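Local coordinates for protein beta-d-glucoside glucohydrolase (Hypocrea jecorina, PDB 3ZZ1) that probably hydrolyses terminal, non-reducing beta-D-glucosyl residues with release of beta-D-glucose, acting as a secreted family 3 beta-glucosidase in cellulose degradation, at residues 227-230 with 231-235; 278-281 with 282-286; 349-353 with 354-358; 669-672 with 673-677; 686-690 with 691-695. All coordinates share one frame; numbering follows the deposited sequence. Where two conformers were deposited one is given.

Contact 1: 227-230 with 231-235; sequences LGFP and GYVMT
F229 lays its ring forward over the backbone of G231, a local CH-pi contact in the buried loop that leads into strand 232-235 of the TIM-barrel-like N-terminal domain. The geometry supports the assignment: G231 CA stands 3.8 Å from the centroid of the F229 ring and 24° off its normal, over one face. G231 N lies above that same face, 3.5 Å from the plane and over the ring centre. Further along the residue, F229 CE2 comes to 3.3 Å from G231 C, so the ring lies along the length of the glycine. This fit depends on F229 having CG anti to its own amide nitrogen (chi1 180°) and on G231 having no side chain to hold the ring off. V233 adds a looser apolar touch at the ring edge, with CG2 4.4 Å from F229 CE2. The carbonyl oxygens of F229 and G231 both accept from R291 NH1, which thus ties together the backbone on both sides of P230. Y232 turns to helix 282-298 and gives its hydroxyl to a hydrogen bond with Q154. F229 itself packs on L223 of helix 216-226 and V200 of strand 199-202, the strand that pairs with 232-235 through Y232.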
loop_
_atom_site.group_PDB
_atom_site.type_symbol
_atom_site.label_atom_id
_atom_site.label_comp_id
_atom_site.label_asym_id
_atom_site.label_seq_id
_atom_site.Cartn_x
_atom_site.Cartn_y
_atom_site.Cartn_z
ATOM N N LEU A 227 -19.435 5.977 6.976
ATOM C CA LEU A 227 -18.252 6.726 6.531
ATOM C C LEU A 227 -18.606 7.940 5.670
ATOM O O LEU A 227 -17.727 8.722 5.306
ATOM C CB LEU A 227 -17.255 5.820 5.791
ATOM C CG LEU A 227 -16.605 4.630 6.507
ATOM C CD1 LEU A 227 -15.502 4.045 5.640
ATOM C CD2 LEU A 227 -16.051 5.038 7.856
ATOM N N GLY A 228 -19.890 8.090 5.344
ATOM C CA GLY A 228 -20.376 9.234 4.571
ATOM C C GLY A 228 -19.754 9.399 3.195
ATOM O O GLY A 228 -19.532 10.517 2.749
ATOM N N PHE A 229 -19.474 8.280 2.533
ATOM C CA PHE A 229 -18.868 8.263 1.197
ATOM C C PHE A 229 -19.858 8.756 0.136
ATOM O O PHE A 229 -20.914 8.147 -0.055
ATOM C CB PHE A 229 -18.379 6.842 0.870
ATOM C CG PHE A 229 -17.739 6.697 -0.484
ATOM C CD1 PHE A 229 -16.665 7.505 -0.863
ATOM C CD2 PHE A 229 -18.184 5.716 -1.368
ATOM C CE1 PHE A 229 -16.068 7.351 -2.107
ATOM C CE2 PHE A 229 -17.591 5.557 -2.610
ATOM C CZ PHE A 229 -16.532 6.374 -2.979
ATOM N N PRO A 230 -19.529 9.869 -0.543
ATOM C CA PRO A 230 -20.432 10.409 -1.560
ATOM C C PRO A 230 -20.129 9.922 -2.979
ATOM O O PRO A 230 -20.899 10.210 -3.896
ATOM C CB PRO A 230 -20.203 11.928 -1.460
ATOM C CG PRO A 230 -19.158 12.121 -0.338
ATOM C CD PRO A 230 -18.445 10.817 -0.248
ATOM N N GLY A 231 -19.024 9.194 -3.154
ATOM C CA GLY A 231 -18.620 8.688 -4.475
ATOM C C GLY A 231 -19.247 7.359 -4.861
ATOM O O GLY A 231 -20.237 6.933 -4.260
ATOM N N TYR A 232 -18.660 6.692 -5.853
ATOM C CA TYR A 232 -19.254 5.473 -6.411
ATOM C C TYR A 232 -18.461 4.198 -6.151
ATOM O O TYR A 232 -17.227 4.215 -6.091
ATOM C CB TYR A 232 -19.538 5.631 -7.914
ATOM C CG TYR A 232 -18.314 5.809 -8.799
ATOM C CD1 TYR A 232 -17.751 7.071 -8.997
ATOM C CD2 TYR A 232 -17.738 4.721 -9.458
ATOM C CE1 TYR A 232 -16.635 7.244 -9.810
ATOM C CE2 TYR A 232 -16.616 4.883 -10.278
ATOM C CZ TYR A 232 -16.075 6.152 -10.454
ATOM O OH TYR A 232 -14.972 6.329 -11.257
ATOM N N VAL A 233 -19.196 3.095 -6.006
ATOM C CA VAL A 233 -18.615 1.773 -5.818
ATOM C C VAL A 233 -18.610 1.013 -7.140
ATOM O O VAL A 233 -19.665 0.795 -7.753
ATOM C CB VAL A 233 -19.396 0.939 -4.766
ATOM C CG1 VAL A 233 -18.783 -0.454 -4.615
ATOM C CG2 VAL A 233 -19.449 1.666 -3.417
ATOM N N MET A 234 -17.416 0.622 -7.574
ATOM C CA MET A 234 -17.262 -0.245 -8.731
ATOM C C MET A 234 -16.880 -1.637 -8.248
ATOM O O MET A 234 -16.375 -1.798 -7.133
ATOM C CB MET A 234 -16.203 0.308 -9.696
ATOM C CG MET A 234 -14.746 0.032 -9.292
ATOM S SD MET A 234 -13.540 0.729 -10.445
ATOM C CE MET A 234 -13.689 2.479 -10.098
ATOM N N THR A 235 -17.136 -2.636 -9.084
ATOM C CA THR A 235 -16.742 -4.007 -8.789
ATOM C C THR A 235 -15.294 -4.198 -9.198
ATOM O O THR A 235 -14.813 -3.535 -10.121
ATOM C CB THR A 235 -17.587 -5.042 -9.582
ATOM O OG1 THR A 235 -17.412 -4.828 -10.988
ATOM C CG2 THR A 235 -19.061 -4.940 -9.242
#

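Contact 2: 278-281 with 282-286; sequences NQVP and TSRVD
P281 is the N-cap residue of helix 282-298, and its carbonyl oxygen receives R284 N at 3.1 Å in a weak bond whose N-H...O angle is only 129°, before the regular helical pattern begins with D286 N to T282 O at 2.7 Å. The chain arrives from helix 269-276, which ends in a Schellman motif with N278, at positive phi, as its C-prime residue. Two residues on, V280 and V285 make the pairing of a hydrophobic staple, the residue before the cap meeting the fourth residue of the helix. V280 CG1 lies 4.2 Å from V285 CG2, the two side chains crossing at about a right angle. The same methyl reaches R284 CB at 4.0 Å, because V280 holds CG1 anti to its amide nitrogen (chi1 177°). P281 lays its ring against the first turn: its CG is 4.0 Å from R284 CB, and its CB is 3.6 Å from S283 OG. Of the R284 side chain, CB does the touching, since bends at chi2 and chi3 carry the guanidinium off to D252 and D287, with NH1 bonded to the carbonyl oxygens of A247 and L251. V280 also packs on A274 and V285 on V275, both of helix 269-276. A proline cap brings no side-chain acceptor for the amides of the first turn. The contact across the cap is therefore mostly apolar, with one weak backbone bond, and the charge of R284 is met away from the cap, by D252 and by D287 of its own helix.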
loop_
_atom_site.group_PDB
_atom_site.type_symbol
_atom_site.label_atom_id
_atom_site.label_comp_id
_atom_site.label_asym_id
_atom_site.label_seq_id
_atom_site.Cartn_x
_atom_site.Cartn_y
_atom_site.Cartn_z
ATOM N N ASN A 278 -39.468 -3.392 -12.390
ATOM C CA ASN A 278 -39.597 -2.887 -11.016
ATOM C C ASN A 278 -38.834 -3.679 -9.944
ATOM O O ASN A 278 -39.223 -3.687 -8.777
ATOM C CB ASN A 278 -41.083 -2.744 -10.633
ATOM C CG ASN A 278 -41.887 -1.970 -11.668
ATOM O OD1 ASN A 278 -42.917 -2.446 -12.155
ATOM N ND2 ASN A 278 -41.417 -0.782 -12.015
ATOM N N GLN A 279 -37.751 -4.343 -10.347
ATOM C CA GLN A 279 -36.890 -5.069 -9.409
ATOM C C GLN A 279 -35.829 -4.165 -8.787
ATOM O O GLN A 279 -35.421 -4.375 -7.643
ATOM C CB GLN A 279 -36.249 -6.286 -10.081
ATOM C CG GLN A 279 -37.243 -7.385 -10.427
ATOM C CD GLN A 279 -38.202 -7.677 -9.288
ATOM O OE1 GLN A 279 -39.369 -7.277 -9.322
ATOM N NE2 GLN A 279 -37.714 -8.359 -8.266
ATOM N N VAL A 280 -35.395 -3.163 -9.547
ATOM C CA VAL A 280 -34.535 -2.103 -9.033
ATOM C C VAL A 280 -35.246 -0.768 -9.240
ATOM O O VAL A 280 -35.563 -0.406 -10.378
ATOM C CB VAL A 280 -33.146 -2.079 -9.731
ATOM C CG1 VAL A 280 -32.303 -0.912 -9.225
ATOM C CG2 VAL A 280 -32.410 -3.396 -9.510
ATOM N N PRO A 281 -35.507 -0.034 -8.143
ATOM C CA PRO A 281 -36.153 1.271 -8.267
ATOM C C PRO A 281 -35.282 2.253 -9.048
ATOM O O PRO A 281 -34.046 2.181 -8.982
ATOM C CB PRO A 281 -36.310 1.730 -6.814
ATOM C CG PRO A 281 -35.278 0.961 -6.052
ATOM C CD PRO A 281 -35.196 -0.365 -6.741
ATOM N N THR A 282 -35.924 3.144 -9.798
ATOM C CA THR A 282 -35.216 4.169 -10.558
ATOM C C THR A 282 -34.374 5.061 -9.644
ATOM O O THR A 282 -33.296 5.511 -10.035
ATOM C CB THR A 282 -36.189 5.047 -11.351
ATOM O OG1 THR A 282 -37.258 5.455 -10.490
ATOM C CG2 THR A 282 -36.759 4.288 -12.529
ATOM N N SER A 283 -34.870 5.304 -8.431
ATOM C CA SER A 283 -34.152 6.110 -7.439
ATOM C C SER A 283 -32.752 5.562 -7.158
ATOM O O SER A 283 -31.807 6.330 -6.989
ATOM C CB SER A 283 -34.949 6.191 -6.136
ATOM O OG SER A 283 -35.096 4.904 -5.555
ATOM N N ARG A 284 -32.632 4.236 -7.103
ATOM C CA ARG A 284 -31.343 3.582 -6.894
ATOM C C ARG A 284 -30.368 3.863 -8.040
ATOM O O ARG A 284 -29.214 4.213 -7.793
ATOM C CB ARG A 284 -31.523 2.076 -6.681
ATOM C CG ARG A 284 -30.259 1.313 -6.278
ATOM C CD ARG A 284 -29.646 1.789 -4.944
ATOM N NE ARG A 284 -28.660 2.851 -5.131
ATOM C CZ ARG A 284 -27.397 2.657 -5.511
ATOM N NH1 ARG A 284 -26.946 1.430 -5.753
ATOM N NH2 ARG A 284 -26.580 3.693 -5.655
ATOM N N VAL A 285 -30.841 3.717 -9.278
ATOM C CA VAL A 285 -30.044 4.018 -10.473
ATOM C C VAL A 285 -29.715 5.511 -10.545
ATOM O O VAL A 285 -28.596 5.886 -10.894
ATOM C CB VAL A 285 -30.745 3.527 -11.774
ATOM C CG1 VAL A 285 -30.045 4.057 -13.025
ATOM C CG2 VAL A 285 -30.802 1.998 -11.803
ATOM N N ASP A 286 -30.686 6.353 -10.203
ATOM C CA ASP A 286 -30.456 7.791 -10.103
ATOM C C ASP A 286 -29.342 8.122 -9.105
ATOM O O ASP A 286 -28.542 9.035 -9.346
ATOM C CB ASP A 286 -31.748 8.522 -9.730
ATOM C CG ASP A 286 -32.624 8.833 -10.941
ATOM O OD1 ASP A 286 -32.242 8.512 -12.093
ATOM O OD2 ASP A 286 -33.700 9.417 -10.733
#

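Contact 3: 349-353 with 354-358; sequences IAVVG and SAAII
V351 is the first residue of 349-353 to meet the segment that follows: its CG1 lies 3.6 Å from A356 CB, a methyl-to-methyl contact that bridges the turn between them. The reach follows from its first torsion, which sets CG1 anti to the amide nitrogen (chi1 175°) and beside the carbonyl carbon. On the same side of the strand V351 also packs on V410 and L412 of strand 409-413 and on I399 of helix 395-404. G353, the first residue past the strand, has phi at 125°, a conformation that a residue without CB takes up without crowding the carbonyl oxygen before it. This is just beyond the end of strand 348-352, which runs parallel to its neighbours 430-437 and 409-413 in the six-stranded mixed sheet of the C-terminal alpha/beta domain of family 3 enzymes. Past the sheet the chain curls into a short 3-10 turn, and the carbonyl of G353 starts it. G353 O accepts A356 N at 3.1 Å with an N-H...O angle of 159°, although the donor sits well above the carbonyl plane and not on a lone pair. A356 CB also comes to 3.3 Å from G353 O, so the residue whose amide is bonded is the one whose methyl leans back toward V351. One step later I357 N reaches S354 O at 3.3 Å, a weak bond. S354 sends its hydroxyl outside the turn to D416 OD2, while A356 covers F434 and I357 settles on L412 and Y396.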
loop_
_atom_site.group_PDB
_atom_site.type_symbol
_atom_site.label_atom_id
_atom_site.label_comp_id
_atom_site.label_asym_id
_atom_site.label_seq_id
_atom_site.Cartn_x
_atom_site.Cartn_y
_atom_site.Cartn_z
ATOM N N ILE A 349 35.358 -6.137 -4.938
ATOM C CA ILE A 349 33.982 -6.453 -4.561
ATOM C C ILE A 349 33.505 -7.647 -5.381
ATOM O O ILE A 349 33.685 -7.675 -6.599
ATOM C CB ILE A 349 33.027 -5.246 -4.805
ATOM C CG1 ILE A 349 33.281 -4.138 -3.776
ATOM C CG2 ILE A 349 31.557 -5.685 -4.753
ATOM C CD1 ILE A 349 32.528 -2.834 -4.041
ATOM N N ALA A 350 32.906 -8.631 -4.713
ATOM C CA ALA A 350 32.170 -9.683 -5.408
ATOM C C ALA A 350 30.669 -9.372 -5.401
ATOM O O ALA A 350 30.105 -8.984 -4.376
ATOM C CB ALA A 350 32.436 -11.037 -4.781
ATOM N N VAL A 351 30.037 -9.532 -6.559
ATOM C CA VAL A 351 28.600 -9.356 -6.693
ATOM C C VAL A 351 28.037 -10.704 -7.123
ATOM O O VAL A 351 28.444 -11.257 -8.143
ATOM C CB VAL A 351 28.245 -8.230 -7.704
ATOM C CG1 VAL A 351 26.744 -8.146 -7.924
ATOM C CG2 VAL A 351 28.775 -6.882 -7.210
ATOM N N VAL A 352 27.119 -11.236 -6.325
ATOM C CA VAL A 352 26.676 -12.621 -6.474
ATOM C C VAL A 352 25.154 -12.725 -6.435
ATOM O O VAL A 352 24.507 -12.173 -5.539
ATOM C CB VAL A 352 27.299 -13.527 -5.374
ATOM C CG1 VAL A 352 26.739 -14.948 -5.442
ATOM C CG2 VAL A 352 28.823 -13.551 -5.481
ATOM N N GLY A 353 24.592 -13.436 -7.409
ATOM C CA GLY A 353 23.152 -13.688 -7.455
ATOM C C GLY A 353 22.519 -13.259 -8.765
ATOM O O GLY A 353 22.876 -12.225 -9.327
ATOM N N SER A 354 21.574 -14.055 -9.256
ATOM C CA SER A 354 20.862 -13.716 -10.486
ATOM C C SER A 354 20.087 -12.407 -10.342
ATOM O O SER A 354 19.884 -11.701 -11.326
ATOM C CB SER A 354 19.912 -14.837 -10.881
ATOM O OG SER A 354 18.904 -14.999 -9.901
ATOM N N ALA A 355 19.670 -12.094 -9.113
ATOM C CA ALA A 355 18.920 -10.865 -8.808
ATOM C C ALA A 355 19.771 -9.588 -8.863
ATOM O O ALA A 355 19.253 -8.482 -8.696
ATOM C CB ALA A 355 18.239 -10.987 -7.453
ATOM N N ALA A 356 21.071 -9.746 -9.095
ATOM C CA ALA A 356 21.968 -8.606 -9.276
ATOM C C ALA A 356 21.864 -7.983 -10.672
ATOM O O ALA A 356 22.093 -6.782 -10.833
ATOM C CB ALA A 356 23.406 -9.017 -8.980
ATOM N N ILE A 357 21.502 -8.789 -11.672
ATOM C CA ILE A 357 21.504 -8.336 -13.075
ATOM C C ILE A 357 20.124 -8.216 -13.739
ATOM O O ILE A 357 19.118 -8.672 -13.202
ATOM C CB ILE A 357 22.408 -9.231 -13.965
ATOM C CG1 ILE A 357 21.874 -10.672 -14.004
ATOM C CG2 ILE A 357 23.861 -9.161 -13.492
ATOM C CD1 ILE A 357 22.319 -11.464 -15.226
ATOM N N ILE A 358 20.104 -7.602 -14.921
ATOM C CA ILE A 358 18.903 -7.507 -15.752
ATOM C C ILE A 358 18.446 -8.905 -16.183
ATOM O O ILE A 358 19.242 -9.697 -16.691
ATOM C CB ILE A 358 19.152 -6.624 -17.013
ATOM C CG1 ILE A 358 19.435 -5.159 -16.633
ATOM C CG2 ILE A 358 17.991 -6.727 -18.006
ATOM C CD1 ILE A 358 18.256 -4.410 -16.025
#

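Contact 4: 669-672 with 673-677; sequences FNIR and RRDLS
R672 and D675 lock together side-on where strand 664-672 of the fibronectin type III-like domain breaks into a short 3-10 turn. The guanidinium and carboxylate planes are 33° apart, and each oxygen takes one nitrogen of the salt bridge. R672 NH2 reaches D675 OD1 at 2.9 Å, nearly straight at 169°; OD1 offers its syn lone pair and lies in the guanidinium plane of R672. R672 NE meets D675 OD2 at 3.1 Å, tilted from both planes. That oxygen also accepts R672 N at 2.9 Å on its anti side, from the same face of the carboxylate as NE, while D675 N returns a bond to R672 O. R674 runs alongside R672, pointing the same way with its guanidinium turned by 75°. Its NH1 stands over a face of the R672 group, 3.2 Å from R672 NH2. D191 bonds R674 NH1 through OD1 and R672 NH1 through OD2, which probably offsets the closeness of the two like charges. W187 makes a cation-pi contact with R674. Apart from the charged groups, I671 CG2 packs 3.8 Å from L676 CG, the side chains crossing at about a right angle. One water donates to both N670 O and D675 OD2, at 2.7 Å each, adding a third donor to that carboxylate oxygen.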
loop_
_atom_site.group_PDB
_atom_site.type_symbol
_atom_site.label_atom_id
_atom_site.label_comp_id
_atom_site.label_asym_id
_atom_site.label_seq_id
_atom_site.Cartn_x
_atom_site.Cartn_y
_atom_site.Cartn_z
ATOM N N PHE A 669 3.390 15.098 16.612
ATOM C CA PHE A 669 2.338 14.140 16.306
ATOM C C PHE A 669 0.980 14.731 16.649
ATOM O O PHE A 669 0.656 14.931 17.820
ATOM C CB PHE A 669 2.549 12.819 17.059
ATOM C CG PHE A 669 3.963 12.304 17.006
ATOM C CD1 PHE A 669 4.460 11.705 15.851
ATOM C CD2 PHE A 669 4.799 12.423 18.113
ATOM C CE1 PHE A 669 5.772 11.228 15.805
ATOM C CE2 PHE A 669 6.110 11.956 18.075
ATOM C CZ PHE A 669 6.597 11.355 16.920
ATOM N N ASN A 670 0.197 15.021 15.617
ATOM C CA ASN A 670 -1.166 15.508 15.797
ATOM C C ASN A 670 -2.141 14.353 15.954
ATOM O O ASN A 670 -2.199 13.448 15.108
ATOM C CB ASN A 670 -1.575 16.420 14.636
ATOM C CG ASN A 670 -0.758 17.699 14.594
ATOM O OD1 ASN A 670 -0.451 18.281 15.633
ATOM N ND2 ASN A 670 -0.392 18.137 13.391
ATOM N N ILE A 671 -2.902 14.391 17.045
ATOM C CA ILE A 671 -3.805 13.303 17.393
ATOM C C ILE A 671 -5.260 13.671 17.120
ATOM O O ILE A 671 -5.807 14.587 17.738
ATOM C CB ILE A 671 -3.612 12.863 18.861
ATOM C CG1 ILE A 671 -2.180 12.348 19.068
ATOM C CG2 ILE A 671 -4.644 11.806 19.251
ATOM C CD1 ILE A 671 -1.861 11.961 20.491
ATOM N N ARG A 672 -5.868 12.954 16.175
ATOM C CA ARG A 672 -7.273 13.133 15.832
ATOM C C ARG A 672 -8.123 12.413 16.866
ATOM O O ARG A 672 -7.633 11.514 17.564
ATOM C CB ARG A 672 -7.566 12.572 14.435
ATOM C CG ARG A 672 -6.665 13.126 13.323
ATOM C CD ARG A 672 -6.730 12.278 12.056
ATOM N NE ARG A 672 -6.346 10.888 12.300
ATOM C CZ ARG A 672 -6.126 9.973 11.354
ATOM N NH1 ARG A 672 -6.242 10.280 10.073
ATOM N NH2 ARG A 672 -5.787 8.736 11.699
ATOM N N ARG A 673 -9.397 12.790 16.961
ATOM C CA ARG A 673 -10.293 12.130 17.899
ATOM C C ARG A 673 -10.321 10.607 17.710
ATOM O O ARG A 673 -10.306 9.858 18.695
ATOM C CB ARG A 673 -11.712 12.693 17.832
ATOM C CG ARG A 673 -12.604 12.062 18.887
ATOM C CD ARG A 673 -14.036 12.541 18.853
ATOM N NE ARG A 673 -14.782 11.918 19.949
ATOM C CZ ARG A 673 -14.747 12.338 21.209
ATOM N NH1 ARG A 673 -14.017 13.395 21.545
ATOM N NH2 ARG A 673 -15.445 11.703 22.135
ATOM N N ARG A 674 -10.353 10.163 16.454
ATOM C CA ARG A 674 -10.395 8.727 16.142
ATOM C C ARG A 674 -9.138 7.972 16.603
ATOM O O ARG A 674 -9.192 6.767 16.860
ATOM C CB ARG A 674 -10.671 8.495 14.648
ATOM C CG ARG A 674 -9.518 8.848 13.711
ATOM C CD ARG A 674 -9.990 8.981 12.269
ATOM N NE ARG A 674 -10.384 7.702 11.680
ATOM C CZ ARG A 674 -9.641 6.986 10.835
ATOM N NH1 ARG A 674 -8.432 7.405 10.456
ATOM N NH2 ARG A 674 -10.113 5.840 10.361
ATOM N N ASP A 675 -8.019 8.687 16.724
ATOM C CA ASP A 675 -6.761 8.093 17.193
ATOM C C ASP A 675 -6.805 7.704 18.672
ATOM O O ASP A 675 -5.936 6.975 19.146
ATOM C CB ASP A 675 -5.575 9.027 16.915
ATOM C CG ASP A 675 -5.373 9.297 15.427
ATOM O OD1 ASP A 675 -5.589 8.376 14.602
ATOM O OD2 ASP A 675 -4.994 10.437 15.084
ATOM N N LEU A 676 -7.818 8.191 19.387
ATOM C CA LEU A 676 -8.055 7.819 20.786
ATOM C C LEU A 676 -9.356 7.021 20.959
ATOM O O LEU A 676 -9.818 6.804 22.085
ATOM C CB LEU A 676 -8.086 9.070 21.681
ATOM C CG LEU A 676 -6.855 9.989 21.702
ATOM C CD1 LEU A 676 -7.129 11.234 22.533
ATOM C CD2 LEU A 676 -5.629 9.260 22.235
ATOM N N SER A 677 -9.933 6.585 19.842
ATOM C CA SER A 677 -11.233 5.906 19.841
ATOM C C SER A 677 -11.156 4.411 19.529
ATOM O O SER A 677 -10.215 3.943 18.890
ATOM C CB SER A 677 -12.183 6.579 18.841
ATOM O OG SER A 677 -12.345 7.957 19.129
HETATM O O HOH W 1 -3.120 11.457 13.494
#

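Contact 5: 686-690 with 691-695; sequences WVVPS and GSFGI
P689 O meets the edge of the F693 ring, close to its plane: CE1 of F693 is 3.5 Å and CZ of F693 3.7 Å from that oxygen, a contact with ring carbons rather than a conventional hydrogen bond. The rest of the touching surface is apolar. P689 CG lies 3.8 Å from F693 CZ, the two side chains crossing at about a right angle, and V688 CG1 lies 4.2 Å from F693 CZ. F693 swings CG to the side of its amide nitrogen, anti to the carbonyl carbon (chi1 -74°), and this carries the far end of the ring back to the residues before the bend. The bend takes the chain between two sheets of the fibronectin type III-like domain: strand 685-688 pairs with 596-597 and 678-680, whereas strand 691-698 lies between 629-638 and 704-712. G691 takes phi 123° in the bend, where a CB would collide with S690 O, and its backbone already pairs with V712. F693 continues inward with a T-shaped, edge-to-face meeting with Y639 and packing on I637 and V712. P689 also leans on Y678, and V688 on R673 and S677.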
loop_
_atom_site.group_PDB
_atom_site.type_symbol
_atom_site.label_atom_id
_atom_site.label_comp_id
_atom_site.label_asym_id
_atom_site.label_seq_id
_atom_site.Cartn_x
_atom_site.Cartn_y
_atom_site.Cartn_z
ATOM N N TRP A 686 -17.850 5.371 17.182
ATOM C CA TRP A 686 -16.487 5.507 17.673
ATOM C C TRP A 686 -16.523 6.213 19.015
ATOM O O TRP A 686 -17.129 7.281 19.151
ATOM C CB TRP A 686 -15.640 6.295 16.684
ATOM C CG TRP A 686 -15.246 5.500 15.480
ATOM C CD1 TRP A 686 -15.857 5.501 14.260
ATOM C CD2 TRP A 686 -14.153 4.584 15.381
ATOM N NE1 TRP A 686 -15.209 4.646 13.406
ATOM C CE2 TRP A 686 -14.158 4.070 14.068
ATOM C CE3 TRP A 686 -13.162 4.154 16.273
ATOM C CZ2 TRP A 686 -13.212 3.144 13.624
ATOM C CZ3 TRP A 686 -12.224 3.234 15.835
ATOM C CH2 TRP A 686 -12.256 2.739 14.520
ATOM N N VAL A 687 -15.883 5.604 20.007
ATOM C CA VAL A 687 -15.947 6.091 21.376
ATOM C C VAL A 687 -14.538 6.309 21.918
ATOM O O VAL A 687 -13.660 5.464 21.737
ATOM C CB VAL A 687 -16.729 5.097 22.286
ATOM C CG1 VAL A 687 -16.769 5.579 23.748
ATOM C CG2 VAL A 687 -18.155 4.874 21.749
ATOM N N VAL A 688 -14.329 7.455 22.560
ATOM C CA VAL A 688 -13.115 7.706 23.326
ATOM C C VAL A 688 -13.372 7.296 24.772
ATOM O O VAL A 688 -14.209 7.902 25.447
ATOM C CB VAL A 688 -12.696 9.196 23.291
ATOM C CG1 VAL A 688 -11.456 9.423 24.150
ATOM C CG2 VAL A 688 -12.443 9.659 21.858
ATOM N N PRO A 689 -12.663 6.262 25.256
ATOM C CA PRO A 689 -12.823 5.876 26.660
ATOM C C PRO A 689 -12.175 6.888 27.597
ATOM O O PRO A 689 -11.211 7.553 27.210
ATOM C CB PRO A 689 -12.075 4.543 26.745
ATOM C CG PRO A 689 -11.044 4.625 25.664
ATOM C CD PRO A 689 -11.665 5.427 24.558
ATOM N N SER A 690 -12.720 7.019 28.804
ATOM C CA SER A 690 -12.099 7.855 29.822
ATOM C C SER A 690 -10.929 7.098 30.446
ATOM O O SER A 690 -10.853 5.867 30.359
ATOM C CB SER A 690 -13.115 8.276 30.887
ATOM O OG SER A 690 -13.526 7.175 31.675
ATOM N N GLY A 691 -10.009 7.839 31.055
ATOM C CA GLY A 691 -8.848 7.240 31.689
ATOM C C GLY A 691 -7.533 7.767 31.152
ATOM O O GLY A 691 -7.504 8.725 30.370
ATOM N N SER A 692 -6.448 7.128 31.581
ATOM C CA SER A 692 -5.099 7.517 31.207
ATOM C C SER A 692 -4.589 6.661 30.047
ATOM O O SER A 692 -4.485 5.430 30.157
ATOM C CB SER A 692 -4.165 7.403 32.417
ATOM O OG SER A 692 -2.896 7.956 32.127
ATOM N N PHE A 693 -4.300 7.326 28.931
ATOM C CA PHE A 693 -3.735 6.694 27.745
ATOM C C PHE A 693 -2.222 6.679 27.866
ATOM O O PHE A 693 -1.610 7.707 28.161
ATOM C CB PHE A 693 -4.104 7.486 26.487
ATOM C CG PHE A 693 -5.534 7.326 26.042
ATOM C CD1 PHE A 693 -6.566 7.995 26.691
ATOM C CD2 PHE A 693 -5.841 6.542 24.937
ATOM C CE1 PHE A 693 -7.890 7.856 26.260
ATOM C CE2 PHE A 693 -7.160 6.405 24.498
ATOM C CZ PHE A 693 -8.182 7.063 25.164
ATOM N N GLY A 694 -1.614 5.522 27.634
ATOM C CA GLY A 694 -0.158 5.423 27.586
ATOM C C GLY A 694 0.391 6.075 26.327
ATOM O O GLY A 694 -0.075 5.797 25.219
ATOM N N ILE A 695 1.372 6.956 26.501
ATOM C CA ILE A 695 2.024 7.620 25.375
ATOM C C ILE A 695 3.461 7.115 25.267
ATOM O O ILE A 695 4.252 7.268 26.198
ATOM C CB ILE A 695 1.973 9.164 25.521
ATOM C CG1 ILE A 695 0.516 9.654 25.627
ATOM C CG2 ILE A 695 2.731 9.864 24.386
ATOM C CD1 ILE A 695 -0.383 9.278 24.446
#

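Contacts 1, 3, 4 and 5 are mostly buried, while contact 2 is partly buried, with P281, T282 and S283 exposed at a helix start. Contacts 1 and 2 belong to the N-terminal domain, their centres about 17 Å apart; contact 1 sits where a loop enters the barrel sheet. Contact 3 stands alone in the C-terminal alpha/beta domain, about 46 Å from contact 1 between centres. Contacts 4 and 5 share the fibronectin-like domain and touch, S677 OG lying 3.2 Å from V688 CG2. Contacts 3 and 4 each turn off a strand end through a 3-10 segment, one with methyl packing, the other with a salt bridge to a buried carboxylate. Contact 5, largely apolar like contact 1, instead joins two sheets.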